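Local coordinates for protein sensor-type histidine kinase PrrB (PDB 1YSR) that transfers phosphate from ATP to a protein histidine within the PrrB/PrrA two-component system, represented here by its C-terminal ATP-binding domain, at residues D4-L13 / T37-R48; V78-V89 / S135-L146. One frame throughout, in Å; residues are numbered along the deposited sequence. Where two conformers were deposited one is given.

Contact 1. Residues D4-L13 / T37-R48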
loop_
_atom_site.group_PDB
_atom_site.type_symbol
_atom_site.label_atom_id
_atom_site.label_comp_id
_atom_site.label_asym_id
_atom_site.label_seq_id
_atom_site.Cartn_x
_atom_site.Cartn_y
_atom_site.Cartn_z
ATOM N N ASP A 4 -5.980 -10.246 -7.001
ATOM C CA ASP A 4 -6.073 -8.820 -6.622
ATOM C C ASP A 4 -4.695 -8.305 -6.127
ATOM O O ASP A 4 -4.583 -7.257 -5.445
ATOM C CB ASP A 4 -7.127 -8.616 -5.524
ATOM C CG ASP A 4 -8.224 -7.600 -5.929
ATOM O OD1 ASP A 4 -8.369 -6.551 -5.243
ATOM O OD2 ASP A 4 -8.941 -7.844 -6.936
ATOM N N HIS A 5 -3.645 -9.041 -6.454
ATOM C CA HIS A 5 -2.302 -8.652 -6.017
ATOM C C HIS A 5 -1.766 -7.584 -6.947
ATOM O O HIS A 5 -1.903 -7.667 -8.169
ATOM C CB HIS A 5 -1.352 -9.843 -5.985
ATOM C CG HIS A 5 -1.600 -10.800 -4.850
ATOM N ND1 HIS A 5 -0.597 -11.560 -4.287
ATOM C CD2 HIS A 5 -2.728 -11.102 -4.162
ATOM C CE1 HIS A 5 -1.093 -12.278 -3.295
ATOM N NE2 HIS A 5 -2.387 -12.033 -3.208
ATOM N N VAL A 6 -1.121 -6.584 -6.371
ATOM C CA VAL A 6 -0.637 -5.425 -7.159
ATOM C C VAL A 6 0.754 -5.071 -6.642
ATOM O O VAL A 6 1.180 -5.620 -5.615
ATOM C CB VAL A 6 -1.530 -4.208 -6.984
ATOM C CG1 VAL A 6 -2.975 -4.540 -7.481
ATOM C CG2 VAL A 6 -1.550 -3.735 -5.532
ATOM N N PRO A 7 1.468 -4.183 -7.348
ATOM C CA PRO A 7 2.790 -3.763 -6.911
ATOM C C PRO A 7 2.672 -3.124 -5.540
ATOM O O PRO A 7 1.769 -2.332 -5.319
ATOM C CB PRO A 7 3.181 -2.704 -7.979
ATOM C CG PRO A 7 2.460 -3.166 -9.221
ATOM C CD PRO A 7 1.092 -3.491 -8.605
ATOM N N VAL A 8 3.552 -3.492 -4.620
ATOM C CA VAL A 8 3.593 -2.903 -3.286
ATOM C C VAL A 8 5.011 -2.517 -2.955
ATOM O O VAL A 8 5.881 -3.336 -2.948
ATOM C CB VAL A 8 3.129 -3.904 -2.197
ATOM C CG1 VAL A 8 3.043 -3.157 -0.908
ATOM C CG2 VAL A 8 1.737 -4.460 -2.508
ATOM N N ASP A 9 5.235 -1.242 -2.652
ATOM C CA ASP A 9 6.550 -0.818 -2.154
ATOM C C ASP A 9 6.587 -1.128 -0.676
ATOM O O ASP A 9 5.991 -0.401 0.102
ATOM C CB ASP A 9 6.731 0.690 -2.383
ATOM C CG ASP A 9 8.084 1.209 -1.868
ATOM O OD1 ASP A 9 8.718 0.582 -0.980
ATOM O OD2 ASP A 9 8.463 2.312 -2.304
ATOM N N ILE A 10 7.214 -2.243 -0.326
ATOM C CA ILE A 10 7.222 -2.745 1.060
ATOM C C ILE A 10 7.889 -1.749 1.982
ATOM O O ILE A 10 7.517 -1.541 3.182
ATOM C CB ILE A 10 8.028 -4.113 1.134
ATOM C CG1 ILE A 10 7.256 -5.220 0.412
ATOM C CG2 ILE A 10 8.310 -4.505 2.577
ATOM C CD1 ILE A 10 5.765 -5.369 0.906
ATOM N N THR A 11 8.934 -1.123 1.429
ATOM C CA THR A 11 9.708 -0.168 2.181
ATOM C C THR A 11 8.884 1.056 2.578
ATOM O O THR A 11 8.891 1.469 3.759
ATOM C CB THR A 11 11.006 0.168 1.380
ATOM O OG1 THR A 11 11.664 -1.067 1.050
ATOM C CG2 THR A 11 11.907 1.018 2.236
ATOM N N ASP A 12 8.131 1.623 1.639
ATOM C CA ASP A 12 7.255 2.742 1.926
ATOM C C ASP A 12 6.143 2.321 2.874
ATOM O O ASP A 12 5.744 3.090 3.748
ATOM C CB ASP A 12 6.647 3.268 0.594
ATOM C CG ASP A 12 5.773 4.507 0.778
ATOM O OD1 ASP A 12 6.267 5.536 1.258
ATOM O OD2 ASP A 12 4.575 4.437 0.466
ATOM N N LEU A 13 5.597 1.105 2.676
ATOM C CA LEU A 13 4.580 0.565 3.568
ATOM C C LEU A 13 5.080 0.598 5.024
ATOM O O LEU A 13 4.367 1.016 5.934
ATOM C CB LEU A 13 4.232 -0.889 3.131
ATOM C CG LEU A 13 3.004 -1.526 3.848
ATOM C CD1 LEU A 13 2.388 -2.585 2.930
ATOM C CD2 LEU A 13 3.498 -2.257 5.101
ATOM N N THR A 37 14.753 0.281 -1.171
ATOM C CA THR A 37 13.391 0.147 -1.665
ATOM C C THR A 37 13.136 -1.221 -2.240
ATOM O O THR A 37 13.879 -1.685 -3.133
ATOM C CB THR A 37 13.047 1.268 -2.681
ATOM O OG1 THR A 37 12.960 2.502 -1.979
ATOM C CG2 THR A 37 11.719 1.014 -3.319
ATOM N N CYS A 38 12.119 -1.908 -1.701
ATOM C CA CYS A 38 11.755 -3.216 -2.208
ATOM C C CYS A 38 10.343 -3.258 -2.719
ATOM O O CYS A 38 9.399 -3.043 -1.966
ATOM C CB CYS A 38 11.932 -4.326 -1.176
ATOM S SG CYS A 38 11.428 -5.943 -1.840
ATOM N N ILE A 39 10.179 -3.613 -3.992
ATOM C CA ILE A 39 8.823 -3.767 -4.522
ATOM C C ILE A 39 8.495 -5.250 -4.635
ATOM O O ILE A 39 9.315 -6.007 -5.206
ATOM C CB ILE A 39 8.656 -3.121 -5.933
ATOM C CG1 ILE A 39 9.306 -1.706 -5.990
ATOM C CG2 ILE A 39 7.170 -3.065 -6.306
ATOM C CD1 ILE A 39 8.639 -0.711 -5.040
ATOM N N ILE A 40 7.307 -5.663 -4.149
ATOM C CA ILE A 40 6.807 -7.023 -4.415
ATOM C C ILE A 40 5.434 -6.896 -5.002
ATOM O O ILE A 40 4.913 -5.755 -5.176
ATOM C CB ILE A 40 6.862 -7.968 -3.145
ATOM C CG1 ILE A 40 5.746 -7.573 -2.135
ATOM C CG2 ILE A 40 8.327 -7.972 -2.515
ATOM C CD1 ILE A 40 5.467 -8.633 -1.056
ATOM N N VAL A 41 4.861 -8.019 -5.410
ATOM C CA VAL A 41 3.495 -8.023 -5.820
ATOM C C VAL A 41 2.743 -8.705 -4.698
ATOM O O VAL A 41 3.163 -9.774 -4.208
ATOM C CB VAL A 41 3.342 -8.772 -7.170
ATOM C CG1 VAL A 41 1.881 -9.076 -7.474
ATOM C CG2 VAL A 41 3.969 -7.877 -8.302
ATOM N N GLY A 42 1.684 -8.069 -4.245
ATOM C CA GLY A 42 1.068 -8.483 -3.006
ATOM C C GLY A 42 -0.201 -7.714 -2.743
ATOM O O GLY A 42 -0.721 -6.997 -3.625
ATOM N N LEU A 43 -0.701 -7.871 -1.513
ATOM C CA LEU A 43 -1.981 -7.272 -1.148
ATOM C C LEU A 43 -1.644 -6.191 -0.139
ATOM O O LEU A 43 -1.354 -6.524 1.025
ATOM C CB LEU A 43 -2.891 -8.314 -0.471
ATOM C CG LEU A 43 -3.135 -9.640 -1.244
ATOM C CD1 LEU A 43 -3.424 -10.896 -0.349
ATOM C CD2 LEU A 43 -4.234 -9.452 -2.307
ATOM N N PRO A 44 -1.683 -4.905 -0.554
ATOM C CA PRO A 44 -1.197 -3.897 0.371
ATOM C C PRO A 44 -2.009 -3.780 1.671
ATOM O O PRO A 44 -1.398 -3.506 2.707
ATOM C CB PRO A 44 -1.209 -2.585 -0.435
ATOM C CG PRO A 44 -2.180 -2.808 -1.556
ATOM C CD PRO A 44 -2.170 -4.326 -1.840
ATOM N N ALA A 45 -3.326 -4.016 1.641
ATOM C CA ALA A 45 -4.091 -3.915 2.890
ATOM C C ALA A 45 -3.673 -5.066 3.858
ATOM O O ALA A 45 -3.462 -4.843 5.030
ATOM C CB ALA A 45 -5.593 -3.982 2.634
ATOM N N GLY A 46 -3.475 -6.252 3.307
ATOM C CA GLY A 46 -3.149 -7.438 4.141
ATOM C C GLY A 46 -1.729 -7.277 4.682
ATOM O O GLY A 46 -1.483 -7.569 5.851
ATOM N N LEU A 47 -0.798 -6.806 3.832
ATOM C CA LEU A 47 0.605 -6.643 4.333
ATOM C C LEU A 47 0.664 -5.593 5.447
ATOM O O LEU A 47 1.321 -5.785 6.497
ATOM C CB LEU A 47 1.562 -6.306 3.201
ATOM C CG LEU A 47 1.752 -7.479 2.251
ATOM C CD1 LEU A 47 2.393 -7.013 1.009
ATOM C CD2 LEU A 47 2.525 -8.672 2.916
ATOM N N ARG A 48 -0.031 -4.492 5.210
ATOM C CA ARG A 48 -0.061 -3.429 6.219
ATOM C C ARG A 48 -0.683 -3.941 7.493
ATOM O O ARG A 48 -0.223 -3.639 8.592
ATOM C CB ARG A 48 -0.792 -2.194 5.694
ATOM C CG ARG A 48 -0.957 -1.056 6.746
ATOM C CD ARG A 48 0.401 -0.503 7.306
ATOM N NE ARG A 48 0.012 0.412 8.375
ATOM C CZ ARG A 48 -0.194 1.716 8.185
ATOM N NH1 ARG A 48 -0.641 2.460 9.177
ATOM N NH2 ARG A 48 0.081 2.257 7.022
HETATM O O HOH W 1 10.605 3.420 -1.016
#
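The imidazole of His-5 has the backbone of Gly-42 over one face. Gly-42 C sits 3.9 Å above the ring plane, offset toward the rim. Val-41 O approaches obliquely, and the side chain of Leu-43 also comes up beside the ring, but its modelled distance is too short to trust. Outside the two segments the ring meets that of His-126, whose NE2 is hydrogen-bonded to Leu-43 N.

The second flat group is the Asp-9 carboxylate. Asp-9 is the N-cap of helix 10-24: its OD1 accepts a capping bond from Asp-12 N, which lies 67° out of the carboxylate plane. Thr-37 CG2 touches Asp-9 OD2 at 3.6 Å, and a water bridges OD2 to Thr-37 OG1.

Between these groups the strands run antiparallel. Val-6 pairs with Gly-42 and Val-8 with Ile-40, through two backbone bonds each. Beyond them, Ile-10 N reaches Cys-38 O at 2.8 Å, and Thr-11 OG1 accepts from Cys-38 N at 2.9 Å while also bonding Pro-36 O.

Ile-10 CD1 meets both Ile-40 CG1 and Leu-47 CD1, each at 3.8 Å. With CG anti to its own backbone N (chi1 -171°), Leu-13 carries CD1 onto Leu-47 CB. Each strand leads into a helix, 10-24 and 44-61, and the pair is the small two-stranded sheet found beside the main sheet in histidine kinase ATP-binding domains.

Contact 2. Residues V78-V89 / S135-L146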
loop_
_atom_site.group_PDB
_atom_site.type_symbol
_atom_site.label_atom_id
_atom_site.label_comp_id
_atom_site.label_asym_id
_atom_site.label_seq_id
_atom_site.Cartn_x
_atom_site.Cartn_y
_atom_site.Cartn_z
ATOM N N VAL A 78 11.955 -10.563 -0.293
ATOM C CA VAL A 78 12.255 -9.659 0.799
ATOM C C VAL A 78 12.058 -10.315 2.175
ATOM O O VAL A 78 11.202 -11.176 2.353
ATOM C CB VAL A 78 11.348 -8.436 0.655
ATOM C CG1 VAL A 78 9.855 -8.851 0.765
ATOM C CG2 VAL A 78 11.698 -7.302 1.631
ATOM N N GLU A 79 12.857 -9.867 3.140
ATOM C CA GLU A 79 12.738 -10.338 4.508
ATOM C C GLU A 79 12.369 -9.053 5.235
ATOM O O GLU A 79 13.131 -8.094 5.222
ATOM C CB GLU A 79 14.085 -10.922 4.961
ATOM C CG GLU A 79 14.340 -11.087 6.440
ATOM C CD GLU A 79 15.698 -11.758 6.691
ATOM O OE1 GLU A 79 15.869 -12.910 6.204
ATOM O OE2 GLU A 79 16.574 -11.135 7.345
ATOM N N ILE A 80 11.151 -9.017 5.752
ATOM C CA ILE A 80 10.634 -7.903 6.532
ATOM C C ILE A 80 10.802 -8.303 8.000
ATOM O O ILE A 80 10.497 -9.425 8.377
ATOM C CB ILE A 80 9.128 -7.745 6.258
ATOM C CG1 ILE A 80 8.905 -7.340 4.784
ATOM C CG2 ILE A 80 8.448 -6.713 7.235
ATOM C CD1 ILE A 80 7.453 -7.492 4.315
ATOM N N ALA A 81 11.287 -7.409 8.840
ATOM C CA ALA A 81 11.410 -7.762 10.275
ATOM C C ALA A 81 10.825 -6.702 11.142
ATOM O O ALA A 81 10.970 -5.518 10.832
ATOM C CB ALA A 81 12.928 -7.960 10.641
ATOM N N ILE A 82 10.129 -7.117 12.198
ATOM C CA ILE A 82 9.611 -6.154 13.183
ATOM C C ILE A 82 10.320 -6.552 14.472
ATOM O O ILE A 82 10.085 -7.663 15.018
ATOM C CB ILE A 82 8.069 -6.241 13.347
ATOM C CG1 ILE A 82 7.363 -5.922 11.993
ATOM C CG2 ILE A 82 7.630 -5.290 14.352
ATOM C CD1 ILE A 82 6.749 -7.101 11.280
ATOM N N ASP A 83 11.330 -5.762 14.827
ATOM C CA ASP A 83 12.136 -6.013 16.065
ATOM C C ASP A 83 11.648 -5.174 17.243
ATOM O O ASP A 83 11.321 -4.013 17.043
ATOM C CB ASP A 83 13.608 -5.607 15.773
ATOM C CG ASP A 83 14.367 -6.680 15.082
ATOM O OD1 ASP A 83 14.873 -7.569 15.790
ATOM O OD2 ASP A 83 14.485 -6.621 13.835
ATOM N N ASP A 84 11.547 -5.724 18.460
ATOM C CA ASP A 84 11.086 -4.905 19.586
ATOM C C ASP A 84 11.973 -5.165 20.839
ATOM O O ASP A 84 12.764 -6.125 20.866
ATOM C CB ASP A 84 9.582 -5.083 19.895
ATOM C CG ASP A 84 9.264 -6.465 20.467
ATOM O OD1 ASP A 84 9.726 -6.806 21.580
ATOM O OD2 ASP A 84 8.563 -7.249 19.805
ATOM N N ASN A 85 11.833 -4.272 21.804
ATOM C CA ASN A 85 12.647 -4.300 23.031
ATOM C C ASN A 85 11.764 -4.782 24.191
ATOM O O ASN A 85 12.051 -4.541 25.364
ATOM C CB ASN A 85 13.241 -2.891 23.320
ATOM C CG ASN A 85 12.199 -1.933 23.889
ATOM O OD1 ASN A 85 10.997 -2.112 23.680
ATOM N ND2 ASN A 85 12.650 -0.927 24.662
ATOM N N GLY A 86 10.672 -5.465 23.865
ATOM C CA GLY A 86 9.757 -5.991 24.888
ATOM C C GLY A 86 10.260 -7.289 25.525
ATOM O O GLY A 86 11.470 -7.607 25.472
ATOM N N SER A 87 9.337 -7.977 26.192
ATOM C CA SER A 87 9.485 -9.262 26.887
ATOM C C SER A 87 9.953 -10.408 26.003
ATOM O O SER A 87 10.643 -11.350 26.447
ATOM C CB SER A 87 8.108 -9.673 27.467
ATOM O OG SER A 87 7.557 -8.708 28.314
ATOM N N GLY A 88 9.602 -10.349 24.733
ATOM C CA GLY A 88 10.000 -11.430 23.879
ATOM C C GLY A 88 9.012 -12.600 23.958
ATOM O O GLY A 88 7.996 -12.567 24.666
ATOM N N VAL A 89 9.306 -13.611 23.159
ATOM C CA VAL A 89 8.487 -14.818 23.129
ATOM C C VAL A 89 9.509 -15.924 23.387
ATOM O O VAL A 89 10.448 -16.087 22.615
ATOM C CB VAL A 89 7.852 -15.062 21.725
ATOM C CG1 VAL A 89 7.111 -16.411 21.671
ATOM C CG2 VAL A 89 6.882 -13.946 21.415
ATOM N N SER A 135 15.373 -10.744 19.252
ATOM C CA SER A 135 15.789 -9.524 18.618
ATOM C C SER A 135 17.117 -9.011 19.266
ATOM O O SER A 135 17.277 -9.160 20.454
ATOM C CB SER A 135 14.739 -8.479 18.879
ATOM O OG SER A 135 15.204 -7.309 18.293
ATOM N N PRO A 136 17.984 -8.363 18.492
ATOM C CA PRO A 136 19.097 -7.572 19.044
ATOM C C PRO A 136 18.622 -6.462 19.959
ATOM O O PRO A 136 19.397 -5.983 20.806
ATOM C CB PRO A 136 19.732 -6.963 17.789
ATOM C CG PRO A 136 19.445 -7.875 16.732
ATOM C CD PRO A 136 18.032 -8.376 17.025
ATOM N N LEU A 137 17.343 -6.061 19.841
ATOM C CA LEU A 137 16.754 -5.070 20.782
ATOM C C LEU A 137 16.342 -5.645 22.120
ATOM O O LEU A 137 16.052 -4.886 23.047
ATOM C CB LEU A 137 15.533 -4.306 20.183
ATOM C CG LEU A 137 15.885 -3.634 18.845
ATOM C CD1 LEU A 137 14.736 -2.822 18.216
ATOM C CD2 LEU A 137 17.093 -2.688 19.026
ATOM N N GLY A 138 16.255 -6.966 22.218
ATOM C CA GLY A 138 15.890 -7.554 23.513
ATOM C C GLY A 138 14.591 -8.384 23.567
ATOM O O GLY A 138 14.456 -9.306 24.379
ATOM N N GLY A 139 13.648 -8.048 22.693
ATOM C CA GLY A 139 12.338 -8.627 22.704
ATOM C C GLY A 139 12.175 -9.606 21.557
ATOM O O GLY A 139 13.012 -10.452 21.339
ATOM N N ALA A 140 11.045 -9.502 20.857
ATOM C CA ALA A 140 10.775 -10.397 19.746
ATOM C C ALA A 140 11.284 -9.787 18.438
ATOM O O ALA A 140 11.320 -8.559 18.302
ATOM C CB ALA A 140 9.284 -10.622 19.677
ATOM N N ARG A 141 11.648 -10.650 17.486
ATOM C CA ARG A 141 11.895 -10.261 16.137
ATOM C C ARG A 141 10.935 -11.138 15.300
ATOM O O ARG A 141 11.068 -12.393 15.271
ATOM C CB ARG A 141 13.346 -10.573 15.789
ATOM C CG ARG A 141 13.715 -10.356 14.347
ATOM C CD ARG A 141 15.255 -10.263 14.226
ATOM N NE ARG A 141 15.656 -10.714 12.917
ATOM C CZ ARG A 141 15.843 -9.905 11.897
ATOM N NH1 ARG A 141 15.697 -8.608 12.067
ATOM N NH2 ARG A 141 16.201 -10.399 10.718
ATOM N N LEU A 142 9.941 -10.504 14.684
ATOM C CA LEU A 142 9.047 -11.241 13.806
ATOM C C LEU A 142 9.507 -11.026 12.387
ATOM O O LEU A 142 9.635 -9.877 11.941
ATOM C CB LEU A 142 7.613 -10.725 13.964
ATOM C CG LEU A 142 6.468 -11.205 13.046
ATOM C CD1 LEU A 142 6.377 -12.627 12.952
ATOM C CD2 LEU A 142 5.218 -10.685 13.664
ATOM N N VAL A 143 9.731 -12.125 11.665
ATOM C CA VAL A 143 10.313 -12.055 10.375
ATOM C C VAL A 143 9.355 -12.624 9.360
ATOM O O VAL A 143 8.887 -13.749 9.499
ATOM C CB VAL A 143 11.656 -12.829 10.241
ATOM C CG1 VAL A 143 12.254 -12.474 8.904
ATOM C CG2 VAL A 143 12.638 -12.430 11.301
ATOM N N LEU A 144 9.052 -11.840 8.337
ATOM C CA LEU A 144 8.158 -12.352 7.263
ATOM C C LEU A 144 9.009 -12.484 6.077
ATOM O O LEU A 144 9.639 -11.526 5.690
ATOM C CB LEU A 144 7.105 -11.342 6.893
ATOM C CG LEU A 144 6.043 -10.862 7.825
ATOM C CD1 LEU A 144 4.809 -10.697 6.939
ATOM C CD2 LEU A 144 5.816 -11.828 8.928
ATOM N N ARG A 145 9.077 -13.674 5.500
ATOM C CA ARG A 145 9.904 -13.886 4.340
ATOM C C ARG A 145 9.027 -14.134 3.115
ATOM O O ARG A 145 8.347 -15.141 3.045
ATOM C CB ARG A 145 10.838 -15.054 4.573
ATOM C CG ARG A 145 11.917 -14.749 5.569
ATOM C CD ARG A 145 12.837 -15.931 5.774
ATOM N NE ARG A 145 13.083 -16.193 7.182
ATOM C CZ ARG A 145 14.060 -15.622 7.859
ATOM N NH1 ARG A 145 14.843 -14.765 7.238
ATOM N NH2 ARG A 145 14.257 -15.889 9.133
ATOM N N LEU A 146 9.080 -13.204 2.172
ATOM C CA LEU A 146 8.159 -13.158 1.064
ATOM C C LEU A 146 8.864 -13.210 -0.284
ATOM O O LEU A 146 9.883 -12.531 -0.466
ATOM C CB LEU A 146 7.295 -11.913 1.116
ATOM C CG LEU A 146 6.508 -11.665 2.376
ATOM C CD1 LEU A 146 5.684 -10.401 2.250
ATOM C CD2 LEU A 146 5.678 -12.848 2.837
HETATM O O HOH W 2 11.962 -13.198 21.851
#
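Strands 78-84 and 140-146 run almost exactly antiparallel, their axes 169° apart and 4.6 Å at closest approach. Val-78 with Leu-146, Ile-80 with Leu-144 and Ile-82 with Leu-142 are hydrogen-bonded pairs, each joined by two backbone bonds. Asp-84 N to Ala-140 O continues the ladder to its end, and Gly-139 N to Asp-84 O extends it to the loop residue Gly-139.

Ile-80, Ile-82, Leu-142 and Leu-146 share one face, where helix 44-61 packs on Ile-82, Leu-142 and Leu-146. On the other face, Asp-83 and Arg-141 lie side by side with their flat groups nearly coplanar. Arg-141 NH1 binds the syn lone pair of Asp-83 OD2 at 2.9 Å, while Ala-81 CB sits over the guanidinium face. Ser-135 OG donates to Asp-83 OD1 at 2.5 Å. Glu-79 OE2 approaches the guanidinium edge, 3.5 Å from Arg-141 NH2, with its carboxylate turned 81° to it. Glu-133 pairs with both Arg-141 and Arg-145.

Asp-84 OD1 accepts from two backbone N-H groups. Gly-86 N meets the anti lone pair of Asp-84 OD1 at 2.8 Å, closing an Asx turn, and Ala-140 N comes from above the carboxylate plane at 3.1 Å. Although Asp-84 CB points away, chi1 of 69° puts CG between its own N and carbonyl carbon and brings the carboxylate back to Ala-140. The sequence from Asp-84 to Gly-88 fits the DxGxG motif (G1 box) that lines the ATP pocket in relatives with the Bergerat fold.

The centres of contacts 1 and 2 lie about 19 Å apart, on opposite sides of the chain's centre. They come in series along the chain, and contact 1 is complete before contact 2 begins. Contact 1 forms the small two-stranded sheet, while contact 2 joins two strands inside the five-stranded mixed sheet. The two still touch: Cys-38 SG packs on Val-78 CB at 3.5 Å, Ile-10 CG2 on Ile-80 CD1 at 3.6 Å, and Leu-47 CD2 on Leu-146 CD1 at 3.7 Å. Helix 44-61 starts in contact 1 and continues across contact 2. Their apolar faces meet in one hydrophobic core, that of a single alpha/beta ATP-binding domain.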